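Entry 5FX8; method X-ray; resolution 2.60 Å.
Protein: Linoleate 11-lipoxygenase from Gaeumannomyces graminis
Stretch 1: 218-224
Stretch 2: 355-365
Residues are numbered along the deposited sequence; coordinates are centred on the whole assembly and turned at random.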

# COMPACT_ATOMS: atom_id res chain seq x y z
N SER A 218 21.08 -1.74 -16.42
CA SER A 218 22.37 -1.11 -16.61
C SER A 218 22.28 0.41 -16.62
O SER A 218 23.29 1.07 -16.43
N TYR A 219 21.10 0.97 -16.86
CA TYR A 219 20.92 2.42 -16.79
C TYR A 219 21.30 2.99 -15.42
O TYR A 219 21.60 4.18 -15.32
N GLN A 220 21.27 2.18 -14.36
CA GLN A 220 21.64 2.69 -13.05
C GLN A 220 23.15 2.91 -12.92
O GLN A 220 23.61 3.36 -11.88
N LYS A 221 23.91 2.58 -13.95
CA LYS A 221 25.31 2.94 -14.00
C LYS A 221 25.50 4.45 -13.91
O LYS A 221 26.50 4.92 -13.36
N LYS A 222 24.52 5.21 -14.40
CA LYS A 222 24.47 6.67 -14.42
C LYS A 222 24.43 7.33 -13.04
O LYS A 222 24.72 8.52 -12.92
N TYR A 223 24.15 6.58 -11.98
CA TYR A 223 24.00 7.11 -10.64
C TYR A 223 25.17 6.71 -9.75
O TYR A 223 25.80 5.66 -9.94
N THR A 224 25.45 7.55 -8.75
CA THR A 224 26.50 7.36 -7.79
C THR A 224 25.91 7.06 -6.42
O THR A 224 25.11 7.85 -5.92
N ILE A 355 14.63 10.09 -7.90
CA ILE A 355 13.68 11.01 -8.53
C ILE A 355 14.02 11.19 -10.00
O ILE A 355 13.13 11.40 -10.82
N ASP A 356 15.30 11.09 -10.37
CA ASP A 356 15.65 11.25 -11.78
C ASP A 356 15.15 10.08 -12.63
O ASP A 356 14.83 10.26 -13.81
N PHE A 357 15.01 8.89 -12.05
CA PHE A 357 14.70 7.73 -12.89
C PHE A 357 13.34 7.79 -13.60
O PHE A 357 13.31 7.57 -14.82
N PRO A 358 12.20 8.04 -12.94
CA PRO A 358 10.93 8.07 -13.71
C PRO A 358 10.83 9.20 -14.73
O PRO A 358 10.12 9.06 -15.73
N GLY A 359 11.50 10.32 -14.49
CA GLY A 359 11.60 11.34 -15.51
C GLY A 359 12.43 10.91 -16.70
O GLY A 359 12.11 11.27 -17.83
N SER A 360 13.52 10.18 -16.48
CA SER A 360 14.27 9.62 -17.60
C SER A 360 13.45 8.64 -18.40
O SER A 360 13.52 8.62 -19.63
N VAL A 361 12.71 7.76 -17.71
CA VAL A 361 11.82 6.85 -18.41
C VAL A 361 10.84 7.63 -19.26
O VAL A 361 10.69 7.36 -20.45
N TYR A 362 10.18 8.62 -18.66
CA TYR A 362 9.17 9.39 -19.37
C TYR A 362 9.78 10.14 -20.54
O TYR A 362 9.16 10.27 -21.60
N ALA A 363 10.99 10.63 -20.35
CA ALA A 363 11.66 11.34 -21.43
C ALA A 363 12.04 10.39 -22.57
O ALA A 363 12.09 10.82 -23.72
N GLN A 364 12.28 9.11 -22.29
CA GLN A 364 12.56 8.17 -23.37
C GLN A 364 11.28 7.62 -24.03
O GLN A 364 11.37 6.74 -24.87
N GLY A 365 10.11 8.11 -23.65
CA GLY A 365 8.88 7.70 -24.27
C GLY A 365 8.05 6.72 -23.48
O GLY A 365 7.04 6.24 -24.00

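Stretch 2, helical through Ala 363, passes a short 3-10 segment of stretch 1, and because the backbones stay well apart (the nearest CA atoms, those of Tyr 223 and Asp 356, are 9.4 Å from each other), long side chains must bridge the gap. Tyr 219, Lys 222 and Tyr 223 supply that reach, and stretch 2 answers with Asp 356, Phe 357, Ser 360 and Gln 364.

Ile 355 points away and takes no part. Asp 356 points toward stretch 1 with chi1 t, and its OD2 is the main polar anchor. Tyr 223, in rotamer m, donates a very short hydrogen bond from OH to Asp 356 OD2 at 2.5 Å. Asp 356 OD2 also meets Lys 222 NZ at 3.1 Å in a salt bridge whose hydrogen bond is weak. A carboxylate suits this place, since its negative charge can serve a phenol and an ammonium group together. Lys 222 reaches it with a largely extended chain, chi1 through chi4 all t, and Lys 222 NZ also donates to Tyr 219 OH at 2.7 Å within stretch 1, tying the two side chains together.

Phe 357, also t, leaves the backbone sideways and supplies the apolar part of the contact. Phe 357 CE1 lies 4.1 Å from Tyr 219 CD2, and Phe 357 CD1 lies 4.4 Å from Tyr 223 CE2. Both tyrosines approach near the plane of the phenylalanine ring, at its edge, so the rings pack without stacking. A flat, buried hydrocarbon side chain offers its ring edge to two aromatic neighbours whose hydroxyls are engaged in the polar cluster.

Pro 358 points away; the helix kinks here because its nitrogen has no hydrogen to offer the preceding turn. Gly 359 makes no contact. One turn beyond Asp 356, Ser 360 points back toward stretch 1 in rotamer m. Ser 360 OG lies 3.2 Å from Tyr 219 OH, a weak hydrogen bond, and 3.0 Å from Asp 356 O; which of these acceptors receives its proton remains open. A small hydroxyl side chain suits this buried position, where the tyrosine, in rotamer t, comes close to the helix.

Val 361, Tyr 362 and Ala 363 leave the contact to their neighbours. Gln 364, with chi1 m and chi2 t, points toward stretch 1 and brings NE2 within 3.4 Å of Tyr 219 CE1, approaching the ring obliquely. The residue is exposed, and its long polar chain can reach the ring while its amide stays compatible with solvent. Gly 365 is the first residue to leave helical phi/psi, in a Schellman motif; its positive phi would jam a CB against the preceding carbonyl oxygen, so glycine belongs here.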

# COMPACT_ATOMS: atom_id res chain seq x y z
CB SER A 218 22.98 -1.60 -17.90
OG SER A 218 22.13 -1.23 -18.97
CB TYR A 219 19.47 2.78 -17.14
CG TYR A 219 19.23 4.25 -17.37
CD1 TYR A 219 19.43 4.81 -18.62
CD2 TYR A 219 18.78 5.08 -16.35
CE1 TYR A 219 19.23 6.15 -18.86
CE2 TYR A 219 18.58 6.44 -16.56
CZ TYR A 219 18.80 6.97 -17.83
OH TYR A 219 18.60 8.33 -18.07
CB GLN A 220 21.13 1.75 -11.96
CG GLN A 220 19.65 1.57 -11.96
CD GLN A 220 19.15 0.53 -10.97
OE1 GLN A 220 19.72 0.33 -9.89
NE2 GLN A 220 18.09 -0.15 -11.35
CB LYS A 221 25.86 2.35 -15.28
CG LYS A 221 27.27 2.54 -15.58
CD LYS A 221 27.55 1.99 -16.96
CE LYS A 221 26.52 2.52 -17.95
NZ LYS A 221 26.87 2.21 -19.35
CB LYS A 222 23.26 7.08 -15.26
CG LYS A 222 22.59 8.37 -14.92
CD LYS A 222 21.35 8.56 -15.75
CE LYS A 222 20.79 9.96 -15.56
NZ LYS A 222 19.69 10.24 -16.51
CB TYR A 223 22.69 6.61 -10.02
CG TYR A 223 21.47 6.93 -10.86
CD1 TYR A 223 21.23 8.22 -11.30
CD2 TYR A 223 20.61 5.93 -11.26
CE1 TYR A 223 20.17 8.49 -12.07
CE2 TYR A 223 19.52 6.21 -12.05
CZ TYR A 223 19.30 7.49 -12.45
OH TYR A 223 18.23 7.82 -13.25
CB THR A 224 27.37 8.61 -7.69
OG1 THR A 224 27.76 9.01 -9.00
CG2 THR A 224 28.58 8.36 -6.82
CB ILE A 355 13.63 12.35 -7.77
CG1 ILE A 355 12.79 12.22 -6.51
CG2 ILE A 355 12.98 13.45 -8.57
CD1 ILE A 355 11.37 11.99 -6.82
CB ASP A 356 17.16 11.44 -11.91
CG ASP A 356 17.68 11.33 -13.35
OD1 ASP A 356 17.57 12.33 -14.10
OD2 ASP A 356 18.24 10.27 -13.73
CB PHE A 357 14.86 6.47 -12.05
CG PHE A 357 14.66 5.24 -12.83
CD1 PHE A 357 15.67 4.76 -13.65
CD2 PHE A 357 13.47 4.55 -12.76
CE1 PHE A 357 15.50 3.63 -14.37
CE2 PHE A 357 13.30 3.42 -13.49
CZ PHE A 357 14.31 2.95 -14.30
CB PRO A 358 9.87 8.23 -12.61
CG PRO A 358 10.63 8.80 -11.45
CD PRO A 358 11.94 8.14 -11.50
CB SER A 360 15.52 8.90 -17.12
OG SER A 360 16.34 9.75 -16.39
CB VAL A 361 11.11 5.93 -17.40
CG1 VAL A 361 10.12 5.03 -18.10
CG2 VAL A 361 12.12 5.11 -16.66
CB TYR A 362 8.50 10.35 -18.40
CG TYR A 362 7.13 10.80 -18.84
CD1 TYR A 362 6.06 9.91 -18.87
CD2 TYR A 362 6.90 12.11 -19.21
CE1 TYR A 362 4.82 10.31 -19.28
CE2 TYR A 362 5.66 12.52 -19.60
CZ TYR A 362 4.63 11.64 -19.63
OH TYR A 362 3.42 12.10 -20.04
CB ALA A 363 12.87 12.08 -20.86
CB GLN A 364 13.43 7.01 -22.88
CG GLN A 364 14.83 7.41 -22.39
CD GLN A 364 15.53 6.31 -21.59
OE1 GLN A 364 15.02 5.20 -21.45
NE2 GLN A 364 16.70 6.63 -21.03